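Local structure of SusD superfamily protein (Bacteroides thetaiotaomicron VPI-5482, 3HDX) at residues A80-N83 against A84-F88; Y122-M125 against V126-W129. The protein probably binds polysaccharide at the outer membrane, as a SusD-family protein of a gut Bacteroides. All coordinates share one frame; numbering follows the deposited sequence.

Contact 1. Residues A80-N83 against A84-F88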
ATOM      1  N   ALA A  80       9.572  10.051 -11.165  1.00 13.47           N
ATOM      2  CA  ALA A  80       9.675  11.372 -10.535  1.00 14.01           C
ATOM      3  C   ALA A  80      10.137  11.247  -9.075  1.00 13.74           C
ATOM      4  O   ALA A  80      10.937  12.059  -8.585  1.00 15.15           O
ATOM      5  CB  ALA A  80       8.356  12.162 -10.637  1.00 14.14           C
ATOM      6  N   VAL A  81       9.617  10.231  -8.377  1.00 12.63           N
ATOM      7  CA  VAL A  81      10.045   9.981  -6.988  1.00 13.00           C
ATOM      8  C   VAL A  81      11.533   9.592  -6.956  1.00 12.35           C
ATOM      9  O   VAL A  81      12.323  10.126  -6.173  1.00 15.10           O
ATOM     10  CB  VAL A  81       9.248   8.838  -6.359  1.00 12.84           C
ATOM     11  CG1 VAL A  81       9.816   8.465  -4.963  1.00 13.75           C
ATOM     12  CG2 VAL A  81       7.748   9.164  -6.312  1.00 13.79           C
ATOM     13  N   ILE A  82      11.864   8.596  -7.769  1.00 13.32           N
ATOM     14  CA  ILE A  82      13.215   8.011  -7.819  1.00 12.70           C
ATOM     15  C   ILE A  82      14.257   9.114  -8.126  1.00 12.81           C
ATOM     16  O   ILE A  82      15.262   9.222  -7.456  1.00 13.22           O
ATOM     17  CB  ILE A  82      13.249   6.875  -8.870  1.00 13.02           C
ATOM     18  CG1 ILE A  82      12.413   5.676  -8.354  1.00 13.77           C
ATOM     19  CG2 ILE A  82      14.696   6.456  -9.245  1.00 13.04           C
ATOM     20  CD1 ILE A  82      11.891   4.720  -9.465  1.00 14.54           C
ATOM     21  N   ASN A  83      13.974   9.960  -9.116  1.00 12.67           N
ATOM     22  CA  ASN A  83      14.903  11.008  -9.515  1.00 13.34           C
ATOM     23  C   ASN A  83      15.038  12.091  -8.418  1.00 13.29           C
ATOM     24  O   ASN A  83      16.153  12.548  -8.097  1.00 13.77           O
ATOM     25  CB  ASN A  83      14.468  11.605 -10.857  1.00 14.80           C
ATOM     26  CG  ASN A  83      15.596  12.274 -11.590  1.00 15.11           C
ATOM     27  OD1 ASN A  83      16.742  11.845 -11.481  1.00 17.60           O
ATOM     28  ND2 ASN A  83      15.272  13.267 -12.384  1.00 18.75           N
ATOM     29  N   ALA A  84      13.918  12.507  -7.831  1.00 14.17           N
ATOM     30  CA  ALA A  84      13.963  13.509  -6.751  1.00 13.77           C
ATOM     31  C   ALA A  84      14.773  12.979  -5.552  1.00 13.13           C
ATOM     32  O   ALA A  84      15.565  13.717  -4.929  1.00 13.42           O
ATOM     33  CB  ALA A  84      12.557  13.915  -6.323  1.00 14.32           C
ATOM     34  N   ALA A  85      14.582  11.697  -5.221  1.00 13.39           N
ATOM     35  CA  ALA A  85      15.376  11.053  -4.152  1.00 12.21           C
ATOM     36  C   ALA A  85      16.868  11.014  -4.517  1.00 12.38           C
ATOM     37  O   ALA A  85      17.697  11.373  -3.690  1.00 12.95           O
ATOM     38  CB  ALA A  85      14.837   9.626  -3.864  1.00 13.08           C
ATOM     39  N   SER A  86      17.187  10.636  -5.749  1.00 12.57           N
ATOM     40  CA  SER A  86      18.572  10.580  -6.174  1.00 11.87           C
ATOM     41  C   SER A  86      19.253  11.961  -6.091  1.00 13.57           C
ATOM     42  O   SER A  86      20.394  12.069  -5.611  1.00 13.31           O
ATOM     43  CB  SER A  86      18.671  10.070  -7.601  1.00 13.07           C
ATOM     44  OG  SER A  86      18.168   8.742  -7.672  1.00 15.64           O
ATOM     45  N   VAL A  87      18.538  12.999  -6.538  1.00 13.41           N
ATOM     46  CA  VAL A  87      19.068  14.383  -6.462  1.00 12.25           C
ATOM     47  C   VAL A  87      19.296  14.781  -5.001  1.00 11.95           C
ATOM     48  O   VAL A  87      20.358  15.348  -4.647  1.00 13.57           O
ATOM     49  CB  VAL A  87      18.151  15.411  -7.197  1.00 13.97           C
ATOM     50  CG1 VAL A  87      18.643  16.853  -6.931  1.00 16.42           C
ATOM     51  CG2 VAL A  87      18.144  15.140  -8.689  1.00 14.79           C
ATOM     52  N   PHE A  88      18.322  14.476  -4.133  1.00 11.59           N
ATOM     53  CA  PHE A  88      18.445  14.809  -2.725  1.00 13.16           C
ATOM     54  C   PHE A  88      19.714  14.158  -2.139  1.00 13.36           C
ATOM     55  O   PHE A  88      20.504  14.814  -1.452  1.00 15.08           O
ATOM     56  CB  PHE A  88      17.190  14.372  -1.942  1.00 12.84           C
ATOM     57  CG  PHE A  88      17.178  14.835  -0.512  1.00 11.29           C
ATOM     58  CD1 PHE A  88      17.968  14.229   0.458  1.00 12.36           C
ATOM     59  CD2 PHE A  88      16.387  15.925  -0.132  1.00 11.04           C
ATOM     60  CE1 PHE A  88      17.977  14.710   1.745  1.00 12.78           C
ATOM     61  CE2 PHE A  88      16.389  16.377   1.139  1.00 13.09           C
ATOM     62  CZ  PHE A  88      17.195  15.798   2.073  1.00 13.72           C
TER
HETATM   63  O   HOH W   1      17.279   8.923 -10.558  1.00 22.67           O
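A80 O accepts from A84 N at 3.1 Å, an i to i+4 backbone bond, and A84 CB leans against the same oxygen. V81 repeats the bond one residue on, V81 O accepting from A85 N at 2.9 Å with an N-H...O angle of 164°. Repeated i to i+4 bonds identify about two turns within α-helix 76-91, in the part of the SusD fold assigned to the TPR clan. I82 departs from the plain pattern, since its O has two donors from one residue: S86 N at 2.9 Å and S86 OG at 3.0 Å. They arrive from opposite faces of the carbonyl plane, the hydroxyl standing 38° out of it. The S86 chi1 of -63° sets OG beside its own backbone N, which brings it within range of I82 O. R118 of helix 104-129 also bonds this hydroxyl. N83 O receives V87 N at 2.9 Å and has V87 CG2 packed against it at 3.3 Å. The amide of N83 works through a water that donates to N83 OD1 and to S86 OG, bridging the two side chains, while N83 ND2 is held by Y139 O.

Contact 2. Residues Y122-M125 against V126-W129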
ATOM      1  N   TYR A 122      10.319   1.650  -6.140  1.00 11.37           N
ATOM      2  CA  TYR A 122      10.737   0.522  -6.958  1.00 11.21           C
ATOM      3  C   TYR A 122       9.893  -0.725  -6.707  1.00 10.96           C
ATOM      4  O   TYR A 122       9.459  -1.361  -7.650  1.00 11.11           O
ATOM      5  CB  TYR A 122      12.232   0.242  -6.853  1.00 10.96           C
ATOM      6  CG  TYR A 122      13.062   1.035  -7.857  1.00 10.77           C
ATOM      7  CD1 TYR A 122      12.839   0.885  -9.231  1.00 11.32           C
ATOM      8  CD2 TYR A 122      14.035   1.961  -7.446  1.00 11.04           C
ATOM      9  CE1 TYR A 122      13.571   1.610 -10.182  1.00 11.22           C
ATOM     10  CE2 TYR A 122      14.813   2.642  -8.390  1.00 11.36           C
ATOM     11  CZ  TYR A 122      14.549   2.511  -9.752  1.00 10.66           C
ATOM     12  OH  TYR A 122      15.292   3.247 -10.650  1.00 11.78           O
ATOM     13  N   PHE A 123       9.708  -1.091  -5.441  1.00 10.35           N
ATOM     14  CA  PHE A 123       8.870  -2.241  -5.114  1.00 11.26           C
ATOM     15  C   PHE A 123       7.462  -2.086  -5.684  1.00 11.05           C
ATOM     16  O   PHE A 123       6.928  -2.973  -6.327  1.00 10.91           O
ATOM     17  CB  PHE A 123       8.795  -2.419  -3.595  1.00 11.18           C
ATOM     18  CG  PHE A 123       7.693  -3.361  -3.149  1.00 13.26           C
ATOM     19  CD1 PHE A 123       7.698  -4.673  -3.577  1.00 13.87           C
ATOM     20  CD2 PHE A 123       6.686  -2.923  -2.304  1.00 16.61           C
ATOM     21  CE1 PHE A 123       6.692  -5.539  -3.166  1.00 14.69           C
ATOM     22  CE2 PHE A 123       5.678  -3.817  -1.894  1.00 17.53           C
ATOM     23  CZ  PHE A 123       5.742  -5.115  -2.300  1.00 15.94           C
ATOM     24  N   TYR A 124       6.885  -0.917  -5.429  1.00 11.23           N
ATOM     25  CA  TYR A 124       5.496  -0.643  -5.814  1.00 10.66           C
ATOM     26  C   TYR A 124       5.303  -0.768  -7.323  1.00 11.39           C
ATOM     27  O   TYR A 124       4.356  -1.372  -7.805  1.00 11.64           O
ATOM     28  CB  TYR A 124       5.075   0.745  -5.267  1.00 11.34           C
ATOM     29  CG  TYR A 124       3.580   0.939  -5.192  1.00 10.90           C
ATOM     30  CD1 TYR A 124       2.864   1.355  -6.318  1.00 10.67           C
ATOM     31  CD2 TYR A 124       2.867   0.708  -4.005  1.00 12.16           C
ATOM     32  CE1 TYR A 124       1.520   1.580  -6.281  1.00 11.65           C
ATOM     33  CE2 TYR A 124       1.505   0.916  -3.931  1.00 11.08           C
ATOM     34  CZ  TYR A 124       0.832   1.346  -5.093  1.00 10.24           C
ATOM     35  OH  TYR A 124      -0.508   1.562  -5.048  1.00 12.37           O
HETATM   36  N   MSE A 125       6.261  -0.226  -8.065  1.00 12.13           N
HETATM   37  CA  MSE A 125       6.168  -0.226  -9.515  0.80 12.12           C
HETATM   38  C   MSE A 125       6.468  -1.641 -10.075  1.00 12.01           C
HETATM   39  O   MSE A 125       5.891  -2.037 -11.096  1.00 12.36           O
HETATM   40  CB  MSE A 125       6.998   0.901 -10.148  0.80 13.60           C
HETATM   41  CG  MSE A 125       8.463   0.636 -10.187  0.80 13.62           C
HETATM   42 SE   MSE A 125       9.512   2.129 -10.792  0.60 10.64          SE
HETATM   43  CE  MSE A 125       8.600   2.415 -12.510  0.80 13.09           C
ATOM     44  N   VAL A 126       7.353  -2.401  -9.424  1.00 10.39           N
ATOM     45  CA  VAL A 126       7.623  -3.799  -9.831  1.00 10.53           C
ATOM     46  C   VAL A 126       6.380  -4.671  -9.699  1.00 10.16           C
ATOM     47  O   VAL A 126       6.102  -5.513 -10.579  1.00 11.66           O
ATOM     48  CB  VAL A 126       8.863  -4.399  -9.104  1.00 11.56           C
ATOM     49  CG1 VAL A 126       8.870  -5.958  -9.154  1.00 13.36           C
ATOM     50  CG2 VAL A 126      10.146  -3.735  -9.660  1.00 13.57           C
ATOM     51  N   ARG A 127       5.560  -4.426  -8.671  1.00 10.75           N
ATOM     52  CA  ARG A 127       4.329  -5.201  -8.558  1.00 10.92           C
ATOM     53  C   ARG A 127       3.366  -4.898  -9.714  1.00 10.42           C
ATOM     54  O   ARG A 127       2.587  -5.776 -10.108  1.00 12.28           O
ATOM     55  CB  ARG A 127       3.582  -4.931  -7.264  1.00 11.25           C
ATOM     56  CG  ARG A 127       4.311  -5.375  -6.003  1.00 10.93           C
ATOM     57  CD  ARG A 127       3.319  -5.419  -4.833  1.00 11.74           C
ATOM     58  NE  ARG A 127       2.694  -4.126  -4.615  1.00 12.09           N
ATOM     59  CZ  ARG A 127       1.916  -3.830  -3.566  1.00 12.45           C
ATOM     60  NH1 ARG A 127       1.669  -4.714  -2.616  1.00 12.90           N
ATOM     61  NH2 ARG A 127       1.399  -2.630  -3.469  1.00 12.10           N
ATOM     62  N   ILE A 128       3.409  -3.657 -10.219  1.00 11.09           N
ATOM     63  CA  ILE A 128       2.503  -3.205 -11.282  1.00 11.14           C
ATOM     64  C   ILE A 128       2.951  -3.647 -12.677  1.00 11.83           C
ATOM     65  O   ILE A 128       2.149  -4.193 -13.432  1.00 12.29           O
ATOM     66  CB  ILE A 128       2.264  -1.661 -11.198  1.00 11.91           C
ATOM     67  CG1 ILE A 128       1.514  -1.299  -9.915  1.00 14.19           C
ATOM     68  CG2 ILE A 128       1.502  -1.143 -12.408  1.00 11.51           C
ATOM     69  CD1 ILE A 128       1.389   0.170  -9.659  1.00 15.85           C
ATOM     70  N   TRP A 129       4.202  -3.382 -13.007  1.00 11.67           N
ATOM     71  CA  TRP A 129       4.736  -3.585 -14.355  1.00 11.46           C
ATOM     72  C   TRP A 129       5.687  -4.769 -14.496  1.00 11.55           C
ATOM     73  O   TRP A 129       5.942  -5.207 -15.606  1.00 12.66           O
ATOM     74  CB  TRP A 129       5.450  -2.308 -14.865  1.00 11.20           C
ATOM     75  CG  TRP A 129       4.524  -1.185 -15.198  1.00 11.86           C
ATOM     76  CD1 TRP A 129       3.797  -1.030 -16.362  1.00 11.73           C
ATOM     77  CD2 TRP A 129       4.243  -0.035 -14.400  1.00 12.04           C
ATOM     78  NE1 TRP A 129       3.062   0.124 -16.298  1.00 12.49           N
ATOM     79  CE2 TRP A 129       3.323   0.754 -15.104  1.00 12.33           C
ATOM     80  CE3 TRP A 129       4.660   0.394 -13.137  1.00 12.17           C
ATOM     81  CZ2 TRP A 129       2.817   1.934 -14.580  1.00 13.79           C
ATOM     82  CZ3 TRP A 129       4.146   1.558 -12.614  1.00 13.30           C
ATOM     83  CH2 TRP A 129       3.247   2.321 -13.340  1.00 13.31           C
TER
HETATM   84  O   HOH W   2       2.043  -1.955  -6.327  1.00 11.32           O
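F123 and R127, one helical turn apart, make the closest side-chain approach here: F123 CZ lies 3.5 Å from R127 CD. The arginine chain runs past the end of the phenyl ring, and the bend at chi3 (-58°) folds its guanidinium back so that F123 CE2 sits over one face, offset toward the rim, with the two planes 40° apart. Y124 meets the same group differently. Its CE2 is at the guanidinium edge, 3.6 Å from R127 NH2, while across the ring Y124 CE1 touches I128 CD1 at 3.7 Å. A water centred over one face of the Y124 ring donates to Y124 O and accepts from R127 NE at 2.8 Å, tying the arginine to the backbone of the preceding turn. With R127 cut back to an alanine, the water is likely to lose its NE donor, and F123, Y124 and Y432 the guanidinium beside them.

Farther along, W129 brings the benzo edge of its indole to M125, with W129 CZ3 3.8 Å from M125 CB (selenomethionine), and I128 CG2 covers one indole face. Such i/i+3 and i/i+4 packing is that of an α-helix, here in the TPR-clan region of the SusD family. The backbone is less regular toward the helix end: I128 N bonds weakly to both Y124 O and M125 O, whereas W129 N bonds M125 O at 2.9 Å and 169°.

Outer residues fix these groups: Y432 makes a cation-pi contact with R127, H35 bonds Y124 OH, and the W75 ring meets W129 edge-to-face. The segment closes helix 104-129, with F123 packed on helix 196-209, V126 on helix 152-169, and Y122 and M125 on helix 76-91.

In the fold
Following the chain from the N terminus, helix 76-91 carries contact 1; helix 93-98 follows, and contact 2 then occupies the last two turns of helix 104-129. The contacts are in series, neither nested nor crossed, and each joins adjoining turns of one helix without closing a loop. They lie about 16 Å apart, centre to centre, yet meet directly: I82 CD1 packs 3.5 Å from Y122 CZ. With A85 on R118 and F88 on D110, this spreads the packing along both helices, whose segments run antiparallel. Contact 1 also touches helix 11-30 through V81, A84 and F88, whereas contact 2 faces helices 152-169 and 196-209, so the two contacts join helix 11-30, through helices 76-91 and 104-129, to those later helices.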